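PDB 4ZOH: putative oxidoreductase FAD-binding subunit from Sulfolobus tokodaii, which binds FAD and probably relays electrons as the flavoprotein subunit of a molybdopterin-dependent dehydrogenase related to CO dehydrogenase. Local coordinates for residues 117-121 and 175-179; 123-127 and 215-219; 209-213 and 246-250; 243-247 and 261-265. All coordinates share one frame; numbering follows the deposited sequence.

Contact 1: residues 117-121 and 175-179; sequences ADYPA and SYQKL. With FAD (flavin-adenine dinucleotide), chain H.
Asp118 and Lys178 meet at the pyrimidine end of the flavin, where the FAD-binding region of this CO dehydrogenase-type flavoprotein faces the first strand of its C-terminal sheet. Together they read the polar edge of the isoalloxazine: Asp118 N donates to FAD O2 (3.0 Å), FAD N3 donates to Asp118 OD2 (3.1 Å), and Lys178 NZ donates to FAD O4 (2.8 Å). A salt bridge links the two residues directly, Lys178 NZ reaching the syn lone pair of Asp118 OD2 at 2.7 Å. Lys178 can span the gap because its CG lies anti to the backbone N (chi1 -170°) and the chain beyond is extended. Asn94 and Asp185 also accept from its NZ through their backbone carbonyls, fixing the ammonium further, and the positive charge would probably polarise the flavin carbonyl.

The second carboxylate oxygen is held from another direction. Tyr176 OH donates to Asp118 OD1 (2.6 Å) on its anti side, somewhat out of the carboxylate plane, with carboxylate and ring planes 74° apart, so both oxygens are gripped and the group cannot easily turn. Farther out, Glu90 bonds the backbone N of Tyr176, while Ala121 CB rests 4.0 Å from Tyr176 CE1.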
loop_
_atom_site.group_PDB
_atom_site.type_symbol
_atom_site.label_atom_id
_atom_site.label_comp_id
_atom_site.label_asym_id
_atom_site.label_seq_id
_atom_site.Cartn_x
_atom_site.Cartn_y
_atom_site.Cartn_z
ATOM N N ALA B 117 45.603 4.155 -0.089
ATOM C CA ALA B 117 45.431 2.783 -0.662
ATOM C C ALA B 117 46.436 1.773 -0.140
ATOM O O ALA B 117 47.589 2.127 0.202
ATOM C CB ALA B 117 45.513 2.808 -2.199
ATOM N N ASP B 118 46.042 0.503 -0.161
ATOM C CA ASP B 118 46.952 -0.574 0.215
ATOM C C ASP B 118 48.007 -0.912 -0.853
ATOM O O ASP B 118 49.226 -0.884 -0.545
ATOM C CB ASP B 118 46.182 -1.791 0.719
ATOM C CG ASP B 118 45.431 -1.480 1.973
ATOM O OD1 ASP B 118 46.070 -0.824 2.871
ATOM O OD2 ASP B 118 44.200 -1.850 2.070
ATOM N N TYR B 119 47.577 -1.128 -2.098
ATOM C CA TYR B 119 48.499 -1.685 -3.098
ATOM C C TYR B 119 49.814 -0.889 -3.257
ATOM O O TYR B 119 50.851 -1.507 -3.394
ATOM C CB TYR B 119 47.881 -1.825 -4.478
ATOM C CG TYR B 119 46.907 -2.964 -4.683
ATOM C CD1 TYR B 119 47.208 -4.275 -4.282
ATOM C CD2 TYR B 119 45.684 -2.725 -5.364
ATOM C CE1 TYR B 119 46.307 -5.316 -4.534
ATOM C CE2 TYR B 119 44.802 -3.736 -5.632
ATOM C CZ TYR B 119 45.108 -5.023 -5.218
ATOM O OH TYR B 119 44.168 -5.993 -5.426
ATOM N N PRO B 120 49.753 0.463 -3.298
ATOM C CA PRO B 120 50.971 1.242 -3.613
ATOM C C PRO B 120 52.127 0.987 -2.653
ATOM O O PRO B 120 53.245 1.043 -3.070
ATOM C CB PRO B 120 50.498 2.716 -3.475
ATOM C CG PRO B 120 49.033 2.656 -3.803
ATOM C CD PRO B 120 48.590 1.363 -3.146
ATOM N N ALA B 121 51.844 0.688 -1.394
ATOM C CA ALA B 121 52.916 0.316 -0.486
ATOM C C ALA B 121 53.646 -0.945 -0.984
ATOM O O ALA B 121 54.871 -0.957 -1.003
ATOM C CB ALA B 121 52.432 0.156 0.932
ATOM N N SER B 175 55.609 -9.120 4.776
ATOM C CA SER B 175 54.551 -8.745 5.723
ATOM C C SER B 175 53.900 -7.444 5.241
ATOM O O SER B 175 54.597 -6.543 4.781
ATOM C CB SER B 175 55.112 -8.540 7.134
ATOM O OG SER B 175 54.046 -8.353 8.056
ATOM N N TYR B 176 52.554 -7.366 5.284
ATOM C CA TYR B 176 51.878 -6.063 5.118
ATOM C C TYR B 176 51.301 -5.755 6.460
ATOM O O TYR B 176 50.608 -6.600 7.025
ATOM C CB TYR B 176 50.794 -6.092 4.024
ATOM C CG TYR B 176 50.177 -4.723 3.832
ATOM C CD1 TYR B 176 50.971 -3.637 3.493
ATOM C CD2 TYR B 176 48.787 -4.513 3.995
ATOM C CE1 TYR B 176 50.442 -2.376 3.366
ATOM C CE2 TYR B 176 48.238 -3.233 3.829
ATOM C CZ TYR B 176 49.086 -2.178 3.508
ATOM O OH TYR B 176 48.612 -0.892 3.363
ATOM N N GLN B 177 51.661 -4.600 7.015
ATOM C CA GLN B 177 51.105 -4.121 8.316
ATOM C C GLN B 177 50.158 -2.956 8.008
ATOM O O GLN B 177 50.539 -2.005 7.343
ATOM C CB GLN B 177 52.231 -3.633 9.255
ATOM C CG GLN B 177 53.229 -4.740 9.662
ATOM C CD GLN B 177 52.602 -5.783 10.575
ATOM O OE1 GLN B 177 51.771 -5.466 11.426
ATOM N NE2 GLN B 177 53.001 -7.038 10.411
ATOM N N LYS B 178 48.925 -3.063 8.468
ATOM C CA LYS B 178 47.952 -2.055 8.188
ATOM C C LYS B 178 47.415 -1.576 9.503
ATOM O O LYS B 178 46.811 -2.331 10.231
ATOM C CB LYS B 178 46.826 -2.631 7.331
ATOM C CG LYS B 178 45.886 -1.563 6.798
ATOM C CD LYS B 178 44.774 -2.128 5.937
ATOM C CE LYS B 178 43.833 -0.991 5.536
ATOM N NZ LYS B 178 42.956 -1.328 4.399
ATOM N N LEU B 179 47.612 -0.306 9.788
ATOM C CA LEU B 179 47.000 0.263 10.994
ATOM C C LEU B 179 45.624 0.829 10.622
ATOM O O LEU B 179 45.497 1.617 9.623
ATOM C CB LEU B 179 47.903 1.348 11.627
ATOM C CG LEU B 179 47.364 2.150 12.825
ATOM C CD1 LEU B 179 47.012 1.314 14.028
ATOM C CD2 LEU B 179 48.384 3.216 13.200
HETATM P PA FAD H . 36.644 2.048 -10.339
HETATM O O1A FAD H . 35.916 2.667 -9.194
HETATM O O2A FAD H . 35.932 1.358 -11.422
HETATM O O5B FAD H . 37.526 3.130 -11.041
HETATM C C5B FAD H . 38.338 4.040 -10.237
HETATM C C4B FAD H . 39.119 5.066 -11.230
HETATM O O4B FAD H . 39.963 4.366 -12.230
HETATM C C3B FAD H . 38.079 5.795 -12.071
HETATM O O3B FAD H . 38.487 7.130 -12.245
HETATM C C2B FAD H . 38.009 5.013 -13.404
HETATM O O2B FAD H . 37.574 5.792 -14.525
HETATM C C1B FAD H . 39.436 4.637 -13.612
HETATM N N9A FAD H . 39.802 3.310 -14.092
HETATM C C8A FAD H . 39.356 2.122 -13.690
HETATM N N7A FAD H . 40.037 1.149 -14.339
HETATM C C5A FAD H . 40.932 1.756 -15.155
HETATM C C6A FAD H . 41.920 1.291 -16.049
HETATM N N6A FAD H . 42.081 -0.024 -16.171
HETATM N N1A FAD H . 42.660 2.174 -16.745
HETATM C C2A FAD H . 42.538 3.515 -16.560
HETATM N N3A FAD H . 41.606 3.982 -15.724
HETATM C C4A FAD H . 40.791 3.131 -15.003
HETATM N N1 FAD H . 40.978 0.669 -1.183
HETATM C C2 FAD H . 42.143 0.420 -0.465
HETATM O O2 FAD H . 43.214 0.485 -1.033
HETATM N N3 FAD H . 42.098 0.100 0.858
HETATM C C4 FAD H . 40.916 0.040 1.517
HETATM O O4 FAD H . 40.929 -0.301 2.705
HETATM C C4X FAD H . 39.725 0.323 0.813
HETATM N N5 FAD H . 38.521 0.256 1.477
HETATM C C5X FAD H . 37.329 0.568 0.756
HETATM C C6 FAD H . 36.127 0.559 1.454
HETATM C C7 FAD H . 34.927 0.827 0.776
HETATM C C7M FAD H . 33.632 0.792 1.617
HETATM C C8 FAD H . 34.950 1.139 -0.598
HETATM C C8M FAD H . 33.671 1.481 -1.409
HETATM C C9 FAD H . 36.172 1.199 -1.294
HETATM C C9A FAD H . 37.356 0.892 -0.619
HETATM N N10 FAD H . 38.607 0.933 -1.274
HETATM C C10 FAD H . 39.766 0.636 -0.533
HETATM C "C1'" FAD H . 38.735 1.272 -2.687
HETATM C "C2'" FAD H . 38.599 0.021 -3.575
HETATM O "O2'" FAD H . 39.811 -0.751 -3.440
HETATM C "C3'" FAD H . 38.300 0.369 -5.060
HETATM O "O3'" FAD H . 37.872 -0.859 -5.655
HETATM C "C4'" FAD H . 39.508 0.891 -5.820
HETATM O "O4'" FAD H . 40.049 1.996 -5.096
HETATM C "C5'" FAD H . 39.148 1.338 -7.253
HETATM O "O5'" FAD H . 39.136 0.125 -8.051
HETATM P P FAD H . 37.871 -0.229 -8.923
HETATM O O1P FAD H . 38.240 -1.361 -9.824
HETATM O O2P FAD H . 36.681 -0.412 -8.062
HETATM O O3P FAD H . 37.815 1.102 -9.772
#

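Contact 2: residues 123-127 and 215-219; sequences LIAMD and VAVRA
Arg218 reaches from the edge strand 217-218 to the C-terminal end of helix 119-125, where its NH1 serves two acceptors. Asp127 OD1 lies 2.9 Å from Arg218 NH1, in the guanidinium plane and forming a salt bridge; Ile124 O is 3.2 Å from Arg218 NH1 and tilted out of that plane. Asp127, with positive phi, closes the helix in a Schellman motif, and its backbone N makes a weak bond to the same Ile124 O. Bends at chi2 and chi3 (-66° and -83°) fold the arginine back over the helix end, whose partial negative charge probably suits a cation. The remaining nitrogens are also used: NE pairs with Glu223, and a water accepts from Arg218 NH2 (3.2 Å) while donating to Asp127 OD2 (2.6 Å). That carboxylate oxygen has a further salt bridge to Arg206, which also bonds Ala125 O. As for Arg218, a methionine in its place would probably leave Asp127 OD1 without its charged mate and Glu223 without its salt-bridge partner.

Apolar contact flanks the polar end. Ile124 CG2 lies 3.9 Å from Ala216 CB, and Ile124 CG1 packs on Arg218 CG at 4.1 Å. Around them, Ile124 also meets Phe143 of helix 143-146, Leu123 and Met126 touch strand 160-167 of the five-stranded sheet, and strand 217-218 pairs with strand 201-210 in the four-stranded one.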
loop_
_atom_site.group_PDB
_atom_site.type_symbol
_atom_site.label_atom_id
_atom_site.label_comp_id
_atom_site.label_asym_id
_atom_site.label_seq_id
_atom_site.Cartn_x
_atom_site.Cartn_y
_atom_site.Cartn_z
ATOM N N LEU B 123 53.381 -2.151 -4.135
ATOM C CA LEU B 123 53.830 -2.018 -5.502
ATOM C C LEU B 123 55.145 -1.186 -5.559
ATOM O O LEU B 123 55.985 -1.394 -6.405
ATOM C CB LEU B 123 52.739 -1.407 -6.380
ATOM C CG LEU B 123 51.483 -2.269 -6.707
ATOM C CD1 LEU B 123 50.426 -1.444 -7.426
ATOM C CD2 LEU B 123 51.720 -3.547 -7.501
ATOM N N ILE B 124 55.303 -0.217 -4.680
ATOM C CA ILE B 124 56.541 0.575 -4.720
ATOM C C ILE B 124 57.713 -0.269 -4.244
ATOM O O ILE B 124 58.804 -0.159 -4.782
ATOM C CB ILE B 124 56.421 1.952 -4.009
ATOM C CG1 ILE B 124 57.561 2.901 -4.434
ATOM C CG2 ILE B 124 56.358 1.816 -2.521
ATOM C CD1 ILE B 124 57.202 3.814 -5.583
ATOM N N ALA B 125 57.432 -1.141 -3.270
ATOM C CA ALA B 125 58.415 -2.041 -2.664
ATOM C C ALA B 125 58.851 -3.099 -3.646
ATOM O O ALA B 125 60.007 -3.532 -3.647
ATOM C CB ALA B 125 57.842 -2.694 -1.437
ATOM N N MET B 126 57.904 -3.521 -4.475
ATOM C CA MET B 126 58.136 -4.532 -5.461
ATOM C C MET B 126 58.802 -4.012 -6.768
ATOM O O MET B 126 59.154 -4.818 -7.622
ATOM C CB MET B 126 56.805 -5.216 -5.729
ATOM C CG MET B 126 56.352 -6.069 -4.567
ATOM S SD MET B 126 54.697 -6.752 -4.767
ATOM C CE MET B 126 55.016 -8.438 -5.405
ATOM N N ASP B 127 58.983 -2.697 -6.929
ATOM C CA ASP B 127 59.376 -2.143 -8.270
ATOM C C ASP B 127 58.432 -2.650 -9.375
ATOM O O ASP B 127 58.856 -3.003 -10.496
ATOM C CB ASP B 127 60.866 -2.362 -8.697
ATOM C CG ASP B 127 61.881 -2.092 -7.576
ATOM O OD1 ASP B 127 61.826 -1.012 -6.947
ATOM O OD2 ASP B 127 62.715 -3.000 -7.306
ATOM N N VAL B 215 51.989 10.306 -2.291
ATOM C CA VAL B 215 52.088 9.022 -3.016
ATOM C C VAL B 215 52.916 8.064 -2.172
ATOM O O VAL B 215 53.505 8.504 -1.187
ATOM C CB VAL B 215 52.673 9.128 -4.444
ATOM C CG1 VAL B 215 51.778 9.971 -5.341
ATOM C CG2 VAL B 215 54.134 9.633 -4.443
ATOM N N ALA B 216 52.922 6.773 -2.522
ATOM C CA ALA B 216 53.689 5.759 -1.759
ATOM C C ALA B 216 55.196 6.015 -1.916
ATOM O O ALA B 216 55.611 6.401 -2.986
ATOM C CB ALA B 216 53.368 4.352 -2.247
ATOM N N VAL B 217 55.983 5.795 -0.861
ATOM C CA VAL B 217 57.465 5.885 -0.940
ATOM C C VAL B 217 58.193 4.671 -0.382
ATOM O O VAL B 217 57.631 3.899 0.412
ATOM C CB VAL B 217 58.033 7.158 -0.264
ATOM C CG1 VAL B 217 57.500 8.400 -0.964
ATOM C CG2 VAL B 217 57.689 7.204 1.211
ATOM N N ARG B 218 59.448 4.526 -0.786
ATOM C CA ARG B 218 60.346 3.534 -0.206
ATOM C C ARG B 218 60.892 4.021 1.136
ATOM O O ARG B 218 61.227 5.156 1.240
ATOM C CB ARG B 218 61.474 3.265 -1.191
ATOM C CG ARG B 218 61.027 2.432 -2.384
ATOM C CD ARG B 218 60.636 1.026 -1.949
ATOM N NE ARG B 218 61.823 0.202 -1.840
ATOM C CZ ARG B 218 62.402 -0.387 -2.879
ATOM N NH1 ARG B 218 61.906 -0.280 -4.112
ATOM N NH2 ARG B 218 63.482 -1.089 -2.684
ATOM N N ALA B 219 60.987 3.194 2.174
ATOM C CA ALA B 219 61.564 3.708 3.406
ATOM C C ALA B 219 63.110 3.529 3.311
ATOM O O ALA B 219 63.703 2.637 3.964
ATOM C CB ALA B 219 60.965 3.011 4.622
HETATM O O HOH W 1 64.504 -2.184 -5.554
#

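Contact 3: residues 209-213 and 246-250; sequences LTAVN and SANPT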
loop_
_atom_site.group_PDB
_atom_site.type_symbol
_atom_site.label_atom_id
_atom_site.label_comp_id
_atom_site.label_asym_id
_atom_site.label_seq_id
_atom_site.Cartn_x
_atom_site.Cartn_y
_atom_site.Cartn_z
ATOM N N LEU B 209 55.795 2.554 2.079
ATOM C CA LEU B 209 54.943 3.257 2.988
ATOM C C LEU B 209 53.783 3.885 2.227
ATOM O O LEU B 209 53.952 4.622 1.246
ATOM C CB LEU B 209 55.709 4.347 3.758
ATOM C CG LEU B 209 56.967 4.077 4.603
ATOM C CD1 LEU B 209 57.374 5.394 5.271
ATOM C CD2 LEU B 209 56.822 2.925 5.601
ATOM N N THR B 210 52.600 3.604 2.738
ATOM C CA THR B 210 51.402 4.245 2.269
ATOM C C THR B 210 50.694 4.985 3.408
ATOM O O THR B 210 50.930 4.729 4.617
ATOM C CB THR B 210 50.485 3.239 1.522
ATOM O OG1 THR B 210 49.455 3.973 0.831
ATOM C CG2 THR B 210 49.892 2.214 2.497
ATOM N N ALA B 211 49.841 5.909 2.983
ATOM C CA ALA B 211 48.981 6.778 3.818
ATOM C C ALA B 211 49.720 7.828 4.597
ATOM O O ALA B 211 49.111 8.495 5.468
ATOM C CB ALA B 211 48.054 5.976 4.738
ATOM N N VAL B 212 51.020 7.963 4.319
ATOM C CA VAL B 212 51.870 8.910 5.061
ATOM C C VAL B 212 52.577 9.948 4.174
ATOM O O VAL B 212 53.460 10.673 4.645
ATOM C CB VAL B 212 52.860 8.213 6.057
ATOM C CG1 VAL B 212 52.099 7.493 7.170
ATOM C CG2 VAL B 212 53.843 7.237 5.386
ATOM N N ASN B 213 52.197 10.001 2.897
ATOM C CA ASN B 213 52.699 10.967 1.907
ATOM C C ASN B 213 51.622 11.100 0.848
ATOM O O ASN B 213 50.647 10.367 0.898
ATOM C CB ASN B 213 53.965 10.432 1.216
ATOM C CG ASN B 213 55.062 10.062 2.192
ATOM O OD1 ASN B 213 55.796 10.933 2.660
ATOM N ND2 ASN B 213 55.167 8.782 2.520
ATOM N N SER B 246 61.184 8.785 6.015
ATOM C CA SER B 246 60.445 8.858 4.724
ATOM C C SER B 246 58.962 9.276 4.858
ATOM O O SER B 246 58.287 9.415 3.845
ATOM C CB SER B 246 60.570 7.576 3.912
ATOM O OG SER B 246 61.869 7.059 4.032
ATOM N N ALA B 247 58.469 9.473 6.095
ATOM C CA ALA B 247 57.029 9.774 6.339
ATOM C C ALA B 247 56.792 11.265 6.438
ATOM O O ALA B 247 57.365 11.910 7.304
ATOM C CB ALA B 247 56.508 9.073 7.599
ATOM N N ASN B 248 55.952 11.807 5.562
ATOM C CA ASN B 248 55.518 13.211 5.629
ATOM C C ASN B 248 53.980 13.295 5.846
ATOM O O ASN B 248 53.282 13.831 4.995
ATOM C CB ASN B 248 55.999 13.922 4.329
ATOM C CG ASN B 248 55.773 15.427 4.326
ATOM O OD1 ASN B 248 55.482 16.054 5.346
ATOM N ND2 ASN B 248 55.917 16.018 3.152
ATOM N N PRO B 249 53.442 12.732 6.969
ATOM C CA PRO B 249 51.980 12.588 7.107
ATOM C C PRO B 249 51.192 13.877 7.462
ATOM O O PRO B 249 51.800 14.894 7.704
ATOM C CB PRO B 249 51.846 11.559 8.220
ATOM C CG PRO B 249 53.020 11.837 9.094
ATOM C CD PRO B 249 54.133 12.233 8.179
ATOM N N THR B 250 49.851 13.769 7.525
ATOM C CA THR B 250 48.893 14.862 7.572
ATOM C C THR B 250 48.005 14.605 8.768
ATOM O O THR B 250 47.618 13.460 8.997
ATOM C CB THR B 250 48.120 14.885 6.232
ATOM O OG1 THR B 250 49.066 15.053 5.181
ATOM C CG2 THR B 250 47.111 16.006 6.129
HETATM O O HOH W 2 48.791 11.141 6.386
#
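The connection of a beta-hairpin, running from strand 201-210 toward the short edge strand 217-218, is clasped here by the loop between helices 233-243 and 257-276, with Val212 and Asn213 meeting Ala247, Asn248 and Pro249. The polar centre is the backbone N of Asn248, which divides its hydrogen between two acceptors. The straighter bond runs from Asn248 N to Asn213 OD1 (3.0 Å, N-H...acceptor angle 141°), with the donor standing above the amide's carbonyl plane and not on a lone pair. The other, from Asn248 N to Val212 O, is short at 2.9 Å but weak, since its angle is only 123°. Pro249 follows and has no hydrogen on its nitrogen to offer the same carbonyl.

Asn213 holds CG anti to its carbonyl carbon (chi1 -56°), which brings the amide against the opposing backbone; there Asn213 ND2 adds a weak bond to Ser246 O, 3.4 Å away. A leucine here would probably leave Asn248 N with the weak bond to Val212 O alone on this side, and take from Ser246 O its weak amide donor.

Apolar groups close the other flank. Val212 CG2 packs on Ala247 CB at 3.9 Å, Val212 CB on Pro249 CB at 4.1 Å, and Leu209 CD1 reaches Ser246 CB, also at 4.1 Å. Val264 of helix 257-276 lies against both Leu209 and Val212. At the far end a water bridges the two segments, donating to Ala211 O at 2.8 Å and accepting from Thr250 N at 3.1 Å.

Contact 4: residues 243-247 and 261-265; sequences AMESA and KKMVK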
loop_
_atom_site.group_PDB
_atom_site.type_symbol
_atom_site.label_atom_id
_atom_site.label_comp_id
_atom_site.label_asym_id
_atom_site.label_seq_id
_atom_site.Cartn_x
_atom_site.Cartn_y
_atom_site.Cartn_z
ATOM N N ALA B 243 62.786 4.542 9.279
ATOM C CA ALA B 243 61.599 4.530 8.399
ATOM C C ALA B 243 60.794 5.871 8.544
ATOM O O ALA B 243 60.229 6.377 7.574
ATOM C CB ALA B 243 60.738 3.298 8.740
ATOM N N MET B 244 60.773 6.450 9.752
ATOM C CA MET B 244 60.162 7.774 10.028
ATOM C C MET B 244 60.697 8.895 9.161
ATOM O O MET B 244 59.975 9.868 8.921
ATOM C CB MET B 244 60.295 8.149 11.501
ATOM C CG MET B 244 59.661 7.137 12.401
ATOM S SD MET B 244 59.215 7.762 14.001
ATOM C CE MET B 244 60.883 8.060 14.610
ATOM N N GLU B 245 61.921 8.729 8.641
ATOM C CA GLU B 245 62.534 9.741 7.787
ATOM C C GLU B 245 61.794 9.872 6.491
ATOM O O GLU B 245 61.784 10.965 5.908
ATOM C CB GLU B 245 64.003 9.448 7.481
ATOM C CG GLU B 245 64.881 9.353 8.719
ATOM C CD GLU B 245 66.266 8.796 8.433
ATOM O OE1 GLU B 245 66.685 8.756 7.248
ATOM O OE2 GLU B 245 66.936 8.397 9.405
ATOM N N SER B 246 61.184 8.785 6.015
ATOM C CA SER B 246 60.445 8.858 4.724
ATOM C C SER B 246 58.962 9.276 4.858
ATOM O O SER B 246 58.287 9.415 3.845
ATOM C CB SER B 246 60.570 7.576 3.912
ATOM O OG SER B 246 61.869 7.059 4.032
ATOM N N ALA B 247 58.469 9.473 6.095
ATOM C CA ALA B 247 57.029 9.774 6.339
ATOM C C ALA B 247 56.792 11.265 6.438
ATOM O O ALA B 247 57.365 11.910 7.304
ATOM C CB ALA B 247 56.508 9.073 7.599
ATOM N N LYS B 261 53.651 9.417 12.195
ATOM C CA LYS B 261 55.097 9.296 12.004
ATOM C C LYS B 261 55.633 8.254 13.005
ATOM O O LYS B 261 56.298 7.327 12.606
ATOM C CB LYS B 261 55.751 10.656 12.209
ATOM C CG LYS B 261 57.115 10.776 11.590
ATOM C CD LYS B 261 57.822 12.001 12.146
ATOM C CE LYS B 261 59.208 12.195 11.519
ATOM N NZ LYS B 261 59.152 12.722 10.127
ATOM N N LYS B 262 55.265 8.381 14.279
ATOM C CA LYS B 262 55.578 7.397 15.306
ATOM C C LYS B 262 55.079 6.016 14.943
ATOM O O LYS B 262 55.833 5.033 15.075
ATOM C CB LYS B 262 55.079 7.821 16.697
ATOM C CG LYS B 262 55.786 9.062 17.279
ATOM C CD LYS B 262 55.145 9.608 18.559
ATOM C CE LYS B 262 55.290 8.618 19.725
ATOM N NZ LYS B 262 54.465 8.949 20.930
ATOM N N MET B 263 53.854 5.928 14.410
ATOM C CA MET B 263 53.350 4.625 13.963
ATOM C C MET B 263 54.133 4.015 12.818
ATOM O O MET B 263 54.134 2.787 12.694
ATOM C CB MET B 263 51.838 4.636 13.678
ATOM C CG MET B 263 51.096 4.943 14.960
ATOM S SD MET B 263 51.331 3.803 16.316
ATOM C CE MET B 263 52.432 4.651 17.497
ATOM N N VAL B 264 54.822 4.826 12.004
ATOM C CA VAL B 264 55.650 4.235 10.950
ATOM C C VAL B 264 56.725 3.316 11.591
ATOM O O VAL B 264 56.962 2.162 11.135
ATOM C CB VAL B 264 56.237 5.289 10.023
ATOM C CG1 VAL B 264 57.368 4.735 9.163
ATOM C CG2 VAL B 264 55.135 5.831 9.139
ATOM N N LYS B 265 57.309 3.799 12.691
ATOM C CA LYS B 265 58.318 3.020 13.381
ATOM C C LYS B 265 57.716 1.742 13.958
ATOM O O LYS B 265 58.293 0.678 13.806
ATOM C CB LYS B 265 59.025 3.836 14.477
ATOM C CG LYS B 265 59.746 2.972 15.511
ATOM C CD LYS B 265 59.943 3.736 16.813
ATOM C CE LYS B 265 61.372 4.172 16.928
ATOM N NZ LYS B 265 62.046 3.017 17.563
#
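Met244 lays its side chain across helix 257-276, the long C-terminal helix that covers the four-stranded sheet, and contributes more buried surface than any other residue here. Its CG stands anti to the carbonyl carbon (chi1 -58°), and the chain runs over the helix backbone until Met244 SD is 3.3 Å from Lys261 O and 3.9 Å from Lys262 CA. On the way Met244 CG touches Lys265 CB at 4.0 Å; the ammonium of Lys265 leads elsewhere, to a salt bridge with Glu237.

Lys261 returns the contact from the helix side. Its aliphatic chain lies along Met244 CB, then a bend at chi4 (75°) turns the ammonium to the end of the opposing segment, where Lys261 NZ donates to Met244 O at 3.2 Å and, weakly, to Ala247 O at 3.4 Å. Met244 O also accepts from the backbone N of Ala247, and the two donors approach from opposite faces of its carbonyl plane.

Val264, directed toward segment 243-247, fits between Ala243 and Ala247, four residues apart, and also meets Val189 of the sheet. Val264 CG1 packs on Ala243 CB at 3.7 Å, while Val264 CG2 lies 3.8 Å from Ala247 CB.

Overall arrangement
Taken in order, the four contacts trace a path from cofactor to periphery. Contact 1 is the buried one and binds the flavin through a charged pair and a backbone N-H; contacts 2, 3 and 4 are partly buried, and contact 4 lies farthest from the chain's centre. Contacts 1 and 2 share helix 119-125 and set it against the four-stranded sheet, each crossed by one salt bridge, at the flavin in contact 1 and at a helix end in contact 2. Contact 3 turns to backbone and amide bonds, and contact 4 mostly to apolar packing, with one lysine ammonium on backbone carbonyls. These last two share Ser246 and Ala247. Thr210 of contact 3 bonds Ala117 of contact 1, joining sheet and flavin site.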